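PDB 7D9E: gamma-glutamyltransferase 1 Threonine peptidase. MEROPS family T03 from Pseudomonas nitroreducens, which probably transfers gamma-glutamyl groups from donors such as glutathione or glutamine to amines, amino acids or water, as other gamma-glutamyltranspeptidases do. Local coordinates for residues E283-D288 with V344-I349; A276-I281 with K308-D313; L225-M230 with G235-D240; T130-W135 with Y245-R250; A61-V66 with I154-T159. All coordinates share one frame; numbering follows the deposited sequence.

In the fold
Contacts 1 and 2 form one cluster, their centres 13 Å apart: both use helix 271-284, and they touch where Val344 packs on Ile281 and Ile349 on Lys308. Contacts 4 and 5 meet through Leu134, which packs on Ala61 and Phe62 on helix 53-67. Contact 3 is nested in the chain loop closed by contact 4, its nearest atoms about 5 Å away. The glutamine analogue DON, bound in the active site, is about 12 Å from the side chain of Tyr245 in contact 4 and about 13 Å from that of Val310 in contact 2. Contact 1 lies far out, its centre 51 Å from that of contact 3.

Contact 1. Residues E283-D288 with V344-I349; sequences EQRAAD and VNPDAI
The guanidinium group of Arg285 carries this contact, reaching to the loop after helix 334-343, where Val344 and Pro346 receive it. NH1 of Arg285 donates a weak hydrogen bond to Val344 O (3.0 Å), bent to 129° at the hydrogen, and has a further acceptor in Ala341 O. CG1 of Val344 lies over one face of the guanidinium, a fitting place for an apolar branch because a flat cation makes its hydrogen bonds round its rim. NH2 of Arg285 approaches Pro346 CG obliquely, at 3.2 Å. Since Arg285 is the first residue to leave helical geometry after helix 271-284, the contact joins a helix terminus to a loop, and that loop contains an Asx turn in which Asn345 OD1 accepts from Asp347 N. Bends at chi2 and chi3 (-54° and -62°) curl the arginine so that NE and NH2 both hold a single oxygen, Asp288 OD2, with NE 2.6 Å from it. With an alanine here, Asp288 would probably lose its cationic mate and Val344 O this donor. The other carboxylate oxygen, Asp288 OD1, rests 3.3 Å from Pro346 CG, so the proline ring meets both members of the salt bridge.

Contact 2. Residues A276-I281 with K308-D313; sequences AQLIGI and KRVFAD
Two long helices, 271-284 and 297-317, run nearly antiparallel here, and Gln277 of the first meets Val310 and Asp313 of the second. Over these short segments the axes approach to 10.0 Å with their directions 152° apart. Val310 fills the middle: its CG2 meets Leu278 CD2 at 3.9 Å, while its CA lies 3.6 Å from Gln277 OE1. A beta-branched valine suits this spot, being compact enough for the glutamine to slide past it. Beyond CG the Gln277 chain is extended (chi2 -177°), which carries the amide across the gap to Asp313. There NE2 of Gln277 donates to the anti lone pair of Asp313 OD2 (3.1 Å), the amide and carboxylate planes being 72° apart. NE2 has a stronger partner in Leu331 O, and OD2 also binds Tyr336 OH; Asp313 OD1 forms a salt bridge with Arg340, which would be expected to favour the charged carboxylate. On the other side of the amide, a water donates to Gln277 OE1 and to Val310 O, each at 2.9 Å, stitching the side chain to the facing backbone. A leucine in place of Gln277 would probably leave Asp313 OD2 and Leu331 O without this donor and the bridging water without one of its acceptors. One apolar leucine-valine contact thus lies beside a polar network buried between the two helices of an antiparallel pair, within the helical part of the subunit.

Contact 3. Residues L225-M230 with G235-D240; sequences LLIAQM and GLITSD
Met230 and Ile237 meet where helix 221-233 ends and the chain doubles back before helix 239-244, a compact helix-loop-helix. Bent at chi2 and chi3, the flexible methionine folds against the loop: its CG lies 3.4 Å from Ile237 O, and its SD is 3.9 Å from Ile237 CB. Ile237 also turns CG2 to CD2 of Leu226 (3.9 Å), and the end of Ile227, CD1, presses on the loop backbone 3.3 Å from Thr238 C. The turn itself is closed by Gly235 N, which donates to Met230 O at 2.8 Å, a backbone bond from one residue to the fifth before it. Glycine fits at 235 because a CB there would collide with Met230 SD. Further out, Thr238 occupies the N-cap position of helix 239-244, its hydroxyl bonded to Asp241 OD2. The partner chain of the assembly also reaches the helix residues: its Phe35 packs on Leu226 and its Leu37 on Met230, so these large apolar residues serve two interfaces. Within the turn one polar atom stays without a partner: the buried Ile237 N, 3.7 Å from Met230 SD.

Contact 4. Residues T130-W135 with Y245-R250; sequences TVMGLW and YQAKWR
Met132 sends CG anti to its backbone nitrogen (chi1 -173°) and then bends at chi2 and chi3, wrapping its thioether end round toward the backbone of Tyr245; Tyr245, also anti at chi1 (-174°), turns its ring to meet the methionine stem. The contact sets the start of helix 130-141 against the chain as it runs from helix 239-244 into strand 248-257, a strand of the four-stranded antiparallel sheet, in a protein of the N-terminal nucleophile hydrolase clan. CB of Met132 sits at the edge of the tyrosine ring, close to its plane, 3.9 Å from CD2. CG of Met132 faces Ala247 CB at 4.1 Å, and the methyl CE reaches Tyr245 O at 3.5 Å. A long unbranched methionine suits this task, since one side chain follows both the ring edge and the backbone beyond it. Next along the helix, Gly133 offers only backbone: its CA lies 4.2 Å from Ala247 CB, and the small alanine lets the two backbones come close, with 5.6 Å between the CA atoms of Gly133 and Ala247. Pro214 of helix 214-219 packs on Met132, and Tyr93 and Ile96 pack on Tyr245, while Arg69 of the partner chain also packs on the tyrosine. The side chain of Tyr245 is about 12 Å from bound DON. Its hydroxyl is held by a hydrogen bond between Tyr245 OH and the backbone oxygen Arg94 O.

Contact 5. Residues A61-V66 with I154-T159; sequences AFTLAV and IGYAQT
This is a buried packing of two helices, 53-67 and 146-159, that run almost parallel in the helical layer of the subunit, with Val66 pressed against Tyr156 and Ala157. Their segment axes pass 8.7 Å apart at an angle of 16°. Val66 does most of the touching: with CG1 anti to its backbone nitrogen (chi1 178°), that methyl lies on the facing backbone, 3.5 Å from Ala157 N, and meets Tyr156 CB at 3.9 Å. Both Val66 methyls also reach Ala157 CB, CG1 at 4.0 Å; the small alanine lets the valine lie close to the facing backbone. One turn earlier, Thr63 CG2 comes obliquely to the Tyr156 ring, 3.9 Å from CD2. The threonine thus shows the tyrosine its methyl, while its hydroxyl is spent on Ala59 O in its own helix. At the end of the second helix, Thr159 OG1 similarly bonds back to Gly155 O. Round this pair, helix 37-48 closes in with Tyr38 and Val42, which meet both Thr63 and Tyr156, and helix 200-212 packs Leu206 on Val66 and Ala203 on Ala157, so that the contact lies between these two further helices.

Contact 1. Residues E283-D288 with V344-I349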
# COMPACT_ATOMS: atom_id res chain seq x y z
N GLU A 283 3.84 -23.13 -5.81
CA GLU A 283 3.20 -24.44 -5.66
C GLU A 283 3.63 -25.40 -6.76
O GLU A 283 3.89 -26.58 -6.51
CB GLU A 283 1.68 -24.29 -5.63
CG GLU A 283 1.14 -23.52 -4.42
CD GLU A 283 1.04 -24.34 -3.14
OE1 GLU A 283 0.07 -25.12 -3.00
OE2 GLU A 283 1.91 -24.18 -2.27
N GLN A 284 3.71 -24.90 -8.00
CA GLN A 284 4.15 -25.74 -9.11
C GLN A 284 5.56 -26.27 -8.89
O GLN A 284 5.88 -27.38 -9.32
CB GLN A 284 4.10 -24.92 -10.40
CG GLN A 284 2.74 -24.81 -11.02
CD GLN A 284 2.06 -26.15 -11.20
OE1 GLN A 284 2.56 -27.02 -11.90
NE2 GLN A 284 0.92 -26.33 -10.53
N ARG A 285 6.40 -25.48 -8.23
CA ARG A 285 7.80 -25.83 -7.98
C ARG A 285 8.02 -26.40 -6.58
O ARG A 285 9.13 -26.27 -6.04
CB ARG A 285 8.72 -24.64 -8.24
CG ARG A 285 8.65 -24.04 -9.65
CD ARG A 285 8.88 -25.11 -10.72
NE ARG A 285 10.21 -25.74 -10.65
CZ ARG A 285 11.20 -25.58 -11.53
NH1 ARG A 285 11.05 -24.84 -12.62
NH2 ARG A 285 12.34 -26.23 -11.34
N ALA A 286 7.02 -27.06 -6.00
CA ALA A 286 7.15 -27.55 -4.63
C ALA A 286 8.32 -28.50 -4.48
O ALA A 286 8.98 -28.51 -3.44
CB ALA A 286 5.86 -28.25 -4.20
N ALA A 287 8.61 -29.32 -5.49
CA ALA A 287 9.71 -30.26 -5.34
C ALA A 287 11.04 -29.53 -5.15
O ALA A 287 11.93 -30.04 -4.45
CB ALA A 287 9.78 -31.23 -6.52
N ASP A 288 11.21 -28.37 -5.77
CA ASP A 288 12.44 -27.60 -5.65
C ASP A 288 12.56 -26.89 -4.31
O ASP A 288 13.68 -26.60 -3.87
CB ASP A 288 12.52 -26.57 -6.77
CG ASP A 288 12.58 -27.20 -8.14
OD1 ASP A 288 13.63 -27.80 -8.47
OD2 ASP A 288 11.58 -27.10 -8.88
N VAL A 344 11.55 -21.26 -14.26
CA VAL A 344 12.36 -21.06 -13.07
C VAL A 344 13.57 -21.98 -13.12
O VAL A 344 13.45 -23.20 -13.31
CB VAL A 344 11.51 -21.31 -11.82
CG1 VAL A 344 12.40 -21.42 -10.58
CG2 VAL A 344 10.49 -20.19 -11.66
N ASN A 345 14.75 -21.40 -12.91
CA ASN A 345 15.98 -22.17 -12.89
C ASN A 345 16.42 -22.34 -11.44
O ASN A 345 16.85 -21.35 -10.81
CB ASN A 345 17.05 -21.46 -13.71
CG ASN A 345 18.31 -22.28 -13.87
OD1 ASN A 345 18.61 -23.13 -13.04
ND2 ASN A 345 19.03 -22.06 -14.97
N PRO A 346 16.33 -23.54 -10.87
CA PRO A 346 16.60 -23.69 -9.43
C PRO A 346 18.07 -23.60 -9.08
O PRO A 346 18.39 -23.49 -7.90
CB PRO A 346 16.09 -25.11 -9.12
CG PRO A 346 15.23 -25.48 -10.26
CD PRO A 346 15.91 -24.83 -11.44
N ASP A 347 18.96 -23.69 -10.07
CA ASP A 347 20.39 -23.83 -9.81
C ASP A 347 21.23 -22.65 -10.28
O ASP A 347 22.37 -22.52 -9.84
CB ASP A 347 20.90 -25.13 -10.46
CG ASP A 347 20.09 -26.36 -10.05
N ALA A 348 20.69 -21.77 -11.12
CA ALA A 348 21.44 -20.64 -11.66
C ALA A 348 20.49 -19.50 -12.02
O ALA A 348 19.29 -19.70 -12.20
CB ALA A 348 22.25 -21.05 -12.89
N ILE A 349 21.06 -18.31 -12.15
CA ILE A 349 20.28 -17.13 -12.51
C ILE A 349 19.94 -17.18 -13.99
O ILE A 349 20.82 -17.33 -14.84
CB ILE A 349 21.08 -15.85 -12.20
CG1 ILE A 349 21.38 -15.75 -10.70
CG2 ILE A 349 20.30 -14.63 -12.65
CD1 ILE A 349 22.31 -14.59 -10.37

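Contact 2. Residues A276-I281 with K308-D313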
# COMPACT_ATOMS: atom_id res chain seq x y z
N ALA A 276 -1.13 -14.09 -7.34
CA ALA A 276 -1.63 -15.30 -8.00
C ALA A 276 -0.49 -16.03 -8.69
O ALA A 276 -0.37 -17.26 -8.60
CB ALA A 276 -2.73 -14.92 -9.00
N GLN A 277 0.42 -15.26 -9.32
CA GLN A 277 1.56 -15.87 -10.00
C GLN A 277 2.60 -16.37 -9.02
O GLN A 277 3.16 -17.47 -9.20
CB GLN A 277 2.17 -14.86 -10.97
CG GLN A 277 1.25 -14.54 -12.15
CD GLN A 277 1.89 -13.61 -13.15
OE1 GLN A 277 2.94 -13.02 -12.90
NE2 GLN A 277 1.25 -13.44 -14.30
N LEU A 278 2.91 -15.58 -7.98
CA LEU A 278 3.93 -15.99 -7.01
C LEU A 278 3.51 -17.27 -6.30
O LEU A 278 4.30 -18.23 -6.20
CB LEU A 278 4.17 -14.88 -5.99
CG LEU A 278 4.90 -13.65 -6.53
CD1 LEU A 278 4.58 -12.47 -5.61
CD2 LEU A 278 6.39 -13.82 -6.68
N ILE A 279 2.28 -17.30 -5.80
CA ILE A 279 1.78 -18.48 -5.09
C ILE A 279 1.65 -19.66 -6.04
O ILE A 279 2.06 -20.78 -5.73
CB ILE A 279 0.46 -18.15 -4.37
CG1 ILE A 279 0.71 -17.13 -3.26
CG2 ILE A 279 -0.21 -19.41 -3.86
CD1 ILE A 279 -0.56 -16.51 -2.71
N GLY A 280 1.09 -19.41 -7.22
CA GLY A 280 0.86 -20.50 -8.15
C GLY A 280 2.15 -21.12 -8.63
O GLY A 280 2.26 -22.34 -8.76
N ILE A 281 3.15 -20.29 -8.91
CA ILE A 281 4.42 -20.80 -9.39
C ILE A 281 5.14 -21.53 -8.26
O ILE A 281 5.73 -22.59 -8.47
CB ILE A 281 5.27 -19.67 -9.98
CG1 ILE A 281 4.64 -19.20 -11.30
CG2 ILE A 281 6.70 -20.15 -10.19
CD1 ILE A 281 5.26 -17.96 -11.86
N LYS A 308 11.35 -12.54 -11.23
CA LYS A 308 11.74 -12.09 -12.56
C LYS A 308 10.55 -12.14 -13.51
O LYS A 308 10.32 -11.19 -14.28
CB LYS A 308 12.85 -12.98 -13.10
CG LYS A 308 14.26 -12.56 -12.67
CD LYS A 308 15.27 -13.53 -13.24
CE LYS A 308 16.65 -12.91 -13.45
NZ LYS A 308 17.26 -12.41 -12.17
N ARG A 309 9.80 -13.25 -13.49
CA ARG A 309 8.70 -13.43 -14.44
C ARG A 309 7.51 -12.56 -14.06
O ARG A 309 6.84 -12.01 -14.94
CB ARG A 309 8.31 -14.91 -14.48
CG ARG A 309 9.16 -15.75 -15.42
CD ARG A 309 10.47 -16.14 -14.74
NE ARG A 309 11.41 -16.72 -15.69
CZ ARG A 309 12.61 -17.19 -15.37
NH1 ARG A 309 13.01 -17.15 -14.11
NH2 ARG A 309 13.41 -17.68 -16.30
N VAL A 310 7.24 -12.42 -12.77
CA VAL A 310 6.16 -11.57 -12.29
C VAL A 310 6.38 -10.13 -12.72
O VAL A 310 5.46 -9.46 -13.21
CB VAL A 310 6.06 -11.70 -10.76
CG1 VAL A 310 5.10 -10.65 -10.19
CG2 VAL A 310 5.62 -13.08 -10.39
N PHE A 311 7.60 -9.62 -12.55
CA PHE A 311 7.82 -8.22 -12.90
C PHE A 311 7.89 -8.02 -14.40
O PHE A 311 7.57 -6.93 -14.88
CB PHE A 311 9.05 -7.68 -12.19
CG PHE A 311 8.75 -7.22 -10.79
CD1 PHE A 311 8.28 -5.93 -10.57
CD2 PHE A 311 8.87 -8.08 -9.71
CE1 PHE A 311 7.97 -5.50 -9.29
CE2 PHE A 311 8.55 -7.65 -8.41
CZ PHE A 311 8.11 -6.37 -8.21
N ALA A 312 8.29 -9.04 -15.16
CA ALA A 312 8.21 -8.91 -16.62
C ALA A 312 6.78 -8.67 -17.08
O ALA A 312 6.53 -7.80 -17.93
CB ALA A 312 8.77 -10.16 -17.30
N ASP A 313 5.82 -9.42 -16.51
CA ASP A 313 4.42 -9.28 -16.89
C ASP A 313 3.85 -7.96 -16.39
O ASP A 313 3.06 -7.30 -17.09
CB ASP A 313 3.60 -10.42 -16.30
CG ASP A 313 3.81 -11.74 -17.01
OD1 ASP A 313 4.60 -11.80 -17.98
OD2 ASP A 313 3.16 -12.74 -16.60
O HOH W 1 2.69 -10.15 -12.72
O HOH W 2 4.63 -14.48 -15.09

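Contact 3. Residues L225-M230 with G235-D240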
# COMPACT_ATOMS: atom_id res chain seq x y z
N LEU A 225 -10.38 25.45 -0.76
CA LEU A 225 -9.00 25.68 -0.33
C LEU A 225 -8.02 24.87 -1.17
O LEU A 225 -6.92 25.34 -1.48
CB LEU A 225 -8.85 25.31 1.14
CG LEU A 225 -9.61 26.23 2.11
CD1 LEU A 225 -9.55 25.66 3.52
CD2 LEU A 225 -9.04 27.65 2.05
N LEU A 226 -8.39 23.65 -1.53
CA LEU A 226 -7.54 22.83 -2.38
C LEU A 226 -7.37 23.48 -3.74
O LEU A 226 -6.26 23.58 -4.27
CB LEU A 226 -8.14 21.42 -2.50
CG LEU A 226 -7.24 20.32 -3.05
CD1 LEU A 226 -7.85 18.97 -2.68
CD2 LEU A 226 -7.10 20.39 -4.54
N ILE A 227 -8.47 23.97 -4.31
CA ILE A 227 -8.40 24.63 -5.61
C ILE A 227 -7.52 25.87 -5.52
O ILE A 227 -6.73 26.16 -6.43
CB ILE A 227 -9.81 24.94 -6.13
CG1 ILE A 227 -10.59 23.65 -6.37
CG2 ILE A 227 -9.73 25.80 -7.39
CD1 ILE A 227 -9.84 22.58 -7.12
N ALA A 228 -7.66 26.64 -4.44
CA ALA A 228 -6.83 27.84 -4.29
C ALA A 228 -5.36 27.48 -4.23
O ALA A 228 -4.51 28.20 -4.76
CB ALA A 228 -7.25 28.62 -3.05
N GLN A 229 -5.02 26.37 -3.56
CA GLN A 229 -3.62 25.98 -3.49
C GLN A 229 -3.11 25.58 -4.87
O GLN A 229 -1.97 25.87 -5.22
CB GLN A 229 -3.45 24.84 -2.51
CG GLN A 229 -2.02 24.49 -2.22
CD GLN A 229 -1.36 25.53 -1.36
OE1 GLN A 229 -1.99 26.10 -0.46
NE2 GLN A 229 -0.11 25.84 -1.66
N MET A 230 -3.95 24.91 -5.67
CA MET A 230 -3.56 24.58 -7.03
C MET A 230 -3.31 25.84 -7.85
O MET A 230 -2.35 25.91 -8.62
CB MET A 230 -4.67 23.77 -7.71
CG MET A 230 -4.90 22.41 -7.13
SD MET A 230 -3.53 21.30 -7.51
CE MET A 230 -2.98 20.99 -5.84
N GLY A 235 -0.92 23.98 -10.04
CA GLY A 235 -1.40 22.62 -10.14
C GLY A 235 -2.51 22.48 -11.17
O GLY A 235 -2.93 23.45 -11.82
N LEU A 236 -2.99 21.25 -11.31
CA LEU A 236 -3.94 20.91 -12.36
C LEU A 236 -5.33 20.61 -11.83
O LEU A 236 -6.29 20.66 -12.60
CB LEU A 236 -3.45 19.65 -13.08
CG LEU A 236 -2.28 19.78 -14.04
CD1 LEU A 236 -1.02 20.10 -13.28
CD2 LEU A 236 -2.10 18.46 -14.79
N ILE A 237 -5.46 20.27 -10.55
CA ILE A 237 -6.73 19.82 -10.02
C ILE A 237 -7.71 20.99 -9.97
O ILE A 237 -7.37 22.09 -9.51
CB ILE A 237 -6.55 19.19 -8.65
CG1 ILE A 237 -5.71 17.91 -8.82
CG2 ILE A 237 -7.89 18.81 -8.01
CD1 ILE A 237 -5.30 17.30 -7.51
N THR A 238 -8.92 20.75 -10.48
CA THR A 238 -9.98 21.73 -10.56
C THR A 238 -11.22 21.24 -9.82
O THR A 238 -11.31 20.09 -9.41
CB THR A 238 -10.39 22.00 -12.03
OG1 THR A 238 -10.95 20.82 -12.60
CG2 THR A 238 -9.20 22.47 -12.86
N SER A 239 -12.19 22.13 -9.65
CA SER A 239 -13.46 21.71 -9.06
C SER A 239 -14.08 20.55 -9.83
O SER A 239 -14.64 19.62 -9.23
CB SER A 239 -14.43 22.91 -9.01
OG SER A 239 -15.73 22.45 -8.63
N ASP A 240 -13.98 20.57 -11.17
CA ASP A 240 -14.53 19.48 -11.97
C ASP A 240 -13.91 18.14 -11.59
O ASP A 240 -14.61 17.11 -11.53
CB ASP A 240 -14.28 19.73 -13.47
CG ASP A 240 -15.27 20.70 -14.09
OD1 ASP A 240 -15.93 21.45 -13.34
OD2 ASP A 240 -15.37 20.70 -15.33

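Contact 4. Residues T130-W135 with Y245-R250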
# COMPACT_ATOMS: atom_id res chain seq x y z
N THR A 130 -9.28 9.34 -0.58
CA THR A 130 -9.48 8.74 0.74
C THR A 130 -10.82 9.11 1.38
O THR A 130 -11.53 8.23 1.88
CB THR A 130 -8.31 9.08 1.64
OG1 THR A 130 -7.16 8.47 1.06
CG2 THR A 130 -8.53 8.55 3.02
N VAL A 131 -11.18 10.39 1.40
CA VAL A 131 -12.44 10.77 2.05
C VAL A 131 -13.62 10.07 1.38
O VAL A 131 -14.53 9.58 2.06
CB VAL A 131 -12.61 12.29 2.11
CG1 VAL A 131 -13.98 12.64 2.69
CG2 VAL A 131 -11.51 12.89 2.98
N MET A 132 -13.63 10.01 0.05
CA MET A 132 -14.70 9.28 -0.63
C MET A 132 -14.71 7.81 -0.31
O MET A 132 -15.78 7.22 -0.11
CB MET A 132 -14.65 9.56 -2.14
CG MET A 132 -15.85 8.94 -2.82
SD MET A 132 -17.30 9.87 -2.58
CE MET A 132 -16.95 11.33 -3.73
N GLY A 133 -13.53 7.18 -0.29
CA GLY A 133 -13.44 5.77 0.03
C GLY A 133 -14.00 5.45 1.40
O GLY A 133 -14.85 4.56 1.55
N LEU A 134 -13.55 6.19 2.42
CA LEU A 134 -14.02 5.93 3.78
C LEU A 134 -15.52 6.15 3.89
O LEU A 134 -16.23 5.38 4.55
CB LEU A 134 -13.25 6.81 4.76
CG LEU A 134 -11.73 6.60 4.75
CD1 LEU A 134 -11.05 7.63 5.64
CD2 LEU A 134 -11.40 5.19 5.19
N TRP A 135 -16.03 7.19 3.21
CA TRP A 135 -17.47 7.42 3.18
C TRP A 135 -18.22 6.25 2.56
O TRP A 135 -19.21 5.76 3.12
CB TRP A 135 -17.75 8.68 2.37
CG TRP A 135 -19.23 8.94 2.24
CD1 TRP A 135 -20.00 8.74 1.15
CD2 TRP A 135 -20.10 9.44 3.27
NE1 TRP A 135 -21.30 9.08 1.42
CE2 TRP A 135 -21.39 9.52 2.72
CE3 TRP A 135 -19.90 9.84 4.60
CZ2 TRP A 135 -22.48 9.98 3.44
CZ3 TRP A 135 -21.00 10.29 5.31
CH2 TRP A 135 -22.27 10.35 4.73
N TYR A 245 -14.86 12.82 -8.91
CA TYR A 245 -14.19 11.68 -8.30
C TYR A 245 -15.20 10.66 -7.78
O TYR A 245 -16.16 11.01 -7.09
CB TYR A 245 -13.27 12.11 -7.14
CG TYR A 245 -12.51 10.88 -6.67
CD1 TYR A 245 -11.41 10.43 -7.37
CD2 TYR A 245 -13.01 10.10 -5.64
CE1 TYR A 245 -10.77 9.24 -6.99
CE2 TYR A 245 -12.39 8.92 -5.28
CZ TYR A 245 -11.28 8.51 -5.96
OH TYR A 245 -10.68 7.31 -5.59
N GLN A 246 -14.95 9.38 -8.07
CA GLN A 246 -15.76 8.29 -7.53
C GLN A 246 -14.83 7.18 -7.06
O GLN A 246 -13.90 6.79 -7.78
CB GLN A 246 -16.72 7.74 -8.60
CG GLN A 246 -17.78 8.73 -8.99
N ALA A 247 -15.07 6.67 -5.87
CA ALA A 247 -14.48 5.39 -5.50
C ALA A 247 -15.26 4.30 -6.22
O ALA A 247 -16.41 4.48 -6.62
CB ALA A 247 -14.53 5.20 -4.00
N LYS A 248 -14.62 3.14 -6.38
CA LYS A 248 -15.24 2.06 -7.13
C LYS A 248 -15.17 0.77 -6.35
O LYS A 248 -14.09 0.36 -5.91
CB LYS A 248 -14.51 1.86 -8.47
CG LYS A 248 -14.68 3.04 -9.43
CD LYS A 248 -13.88 2.83 -10.71
N TRP A 249 -16.32 0.09 -6.23
CA TRP A 249 -16.33 -1.27 -5.73
C TRP A 249 -15.94 -2.20 -6.87
O TRP A 249 -16.41 -2.03 -8.01
CB TRP A 249 -17.73 -1.63 -5.23
CG TRP A 249 -18.18 -0.84 -4.02
CD1 TRP A 249 -19.00 0.27 -4.01
CD2 TRP A 249 -17.81 -1.08 -2.66
NE1 TRP A 249 -19.17 0.71 -2.72
CE2 TRP A 249 -18.44 -0.09 -1.87
CE3 TRP A 249 -17.01 -2.03 -2.02
CZ2 TRP A 249 -18.30 -0.04 -0.48
CZ3 TRP A 249 -16.86 -1.97 -0.65
CH2 TRP A 249 -17.51 -0.98 0.11
N ARG A 250 -15.05 -3.15 -6.59
CA ARG A 250 -14.62 -4.12 -7.58
C ARG A 250 -14.66 -5.51 -6.97
O ARG A 250 -14.61 -5.68 -5.75
CB ARG A 250 -13.18 -3.85 -8.06
CG ARG A 250 -12.91 -2.38 -8.45
CD ARG A 250 -11.50 -2.26 -8.97
NE ARG A 250 -11.11 -0.92 -9.43
CZ ARG A 250 -11.35 -0.43 -10.64
NH1 ARG A 250 -11.98 -1.14 -11.56
NH2 ARG A 250 -10.91 0.79 -10.94

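Contact 5. Residues A61-V66 with I154-T159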
# COMPACT_ATOMS: atom_id res chain seq x y z
N ALA A 61 -8.54 5.23 10.14
CA ALA A 61 -7.98 5.90 8.97
C ALA A 61 -7.94 7.41 9.16
O ALA A 61 -6.97 8.06 8.77
CB ALA A 61 -8.80 5.55 7.73
N PHE A 62 -8.98 8.00 9.76
CA PHE A 62 -8.89 9.44 10.02
C PHE A 62 -7.88 9.74 11.11
O PHE A 62 -7.18 10.76 11.04
CB PHE A 62 -10.26 10.03 10.33
CG PHE A 62 -11.14 10.23 9.12
CD1 PHE A 62 -10.81 11.17 8.16
CD2 PHE A 62 -12.29 9.49 8.96
CE1 PHE A 62 -11.64 11.38 7.05
CE2 PHE A 62 -13.13 9.69 7.85
CZ PHE A 62 -12.78 10.62 6.89
N THR A 63 -7.75 8.85 12.11
CA THR A 63 -6.75 9.07 13.16
C THR A 63 -5.35 9.11 12.58
O THR A 63 -4.57 10.02 12.87
CB THR A 63 -6.85 7.99 14.23
OG1 THR A 63 -8.07 8.17 14.97
CG2 THR A 63 -5.71 8.10 15.23
N LEU A 64 -5.02 8.14 11.71
CA LEU A 64 -3.68 8.11 11.13
C LEU A 64 -3.44 9.25 10.15
O LEU A 64 -2.28 9.61 9.91
CB LEU A 64 -3.46 6.75 10.46
CG LEU A 64 -3.51 5.55 11.40
CD1 LEU A 64 -3.53 4.22 10.62
CD2 LEU A 64 -2.34 5.58 12.37
N ALA A 65 -4.50 9.83 9.57
CA ALA A 65 -4.36 11.04 8.77
C ALA A 65 -3.85 12.21 9.60
O ALA A 65 -3.32 13.18 9.04
CB ALA A 65 -5.70 11.36 8.12
N VAL A 66 -4.00 12.13 10.92
CA VAL A 66 -3.45 13.09 11.85
C VAL A 66 -2.09 12.64 12.39
O VAL A 66 -1.12 13.40 12.35
CB VAL A 66 -4.44 13.35 13.00
CG1 VAL A 66 -3.84 14.34 13.99
CG2 VAL A 66 -5.77 13.85 12.46
N ILE A 154 -10.21 14.24 15.29
CA ILE A 154 -10.28 15.67 15.58
C ILE A 154 -9.50 15.98 16.85
O ILE A 154 -8.78 16.98 16.93
CB ILE A 154 -11.74 16.12 15.68
CG1 ILE A 154 -12.41 16.04 14.31
CG2 ILE A 154 -11.84 17.53 16.22
CD1 ILE A 154 -13.93 15.98 14.39
N GLY A 155 -9.65 15.13 17.87
CA GLY A 155 -8.96 15.37 19.13
C GLY A 155 -7.45 15.32 19.00
O GLY A 155 -6.76 16.18 19.54
N TYR A 156 -6.93 14.34 18.25
CA TYR A 156 -5.48 14.26 18.05
C TYR A 156 -4.98 15.46 17.26
O TYR A 156 -3.86 15.94 17.51
CB TYR A 156 -5.06 12.95 17.38
CG TYR A 156 -5.08 11.78 18.33
CD1 TYR A 156 -4.24 11.74 19.44
CD2 TYR A 156 -5.95 10.73 18.13
CE1 TYR A 156 -4.27 10.68 20.32
CE2 TYR A 156 -5.99 9.65 19.02
CZ TYR A 156 -5.15 9.64 20.09
OH TYR A 156 -5.17 8.59 20.98
N ALA A 157 -5.79 16.00 16.34
CA ALA A 157 -5.37 17.20 15.63
C ALA A 157 -5.38 18.41 16.54
O ALA A 157 -4.45 19.23 16.50
CB ALA A 157 -6.29 17.44 14.42
N GLN A 158 -6.40 18.54 17.39
CA GLN A 158 -6.51 19.70 18.27
C GLN A 158 -5.46 19.71 19.38
O GLN A 158 -4.84 20.75 19.64
CB GLN A 158 -7.90 19.73 18.92
CG GLN A 158 -9.01 20.12 17.99
CD GLN A 158 -10.37 19.90 18.60
OE1 GLN A 158 -10.51 19.29 19.67
NE2 GLN A 158 -11.40 20.39 17.92
N THR A 159 -5.29 18.59 20.08
CA THR A 159 -4.48 18.56 21.29
C THR A 159 -3.18 17.80 21.15
O THR A 159 -2.36 17.84 22.07
CB THR A 159 -5.28 18.00 22.49
OG1 THR A 159 -5.78 16.70 22.19
CG2 THR A 159 -6.46 18.91 22.81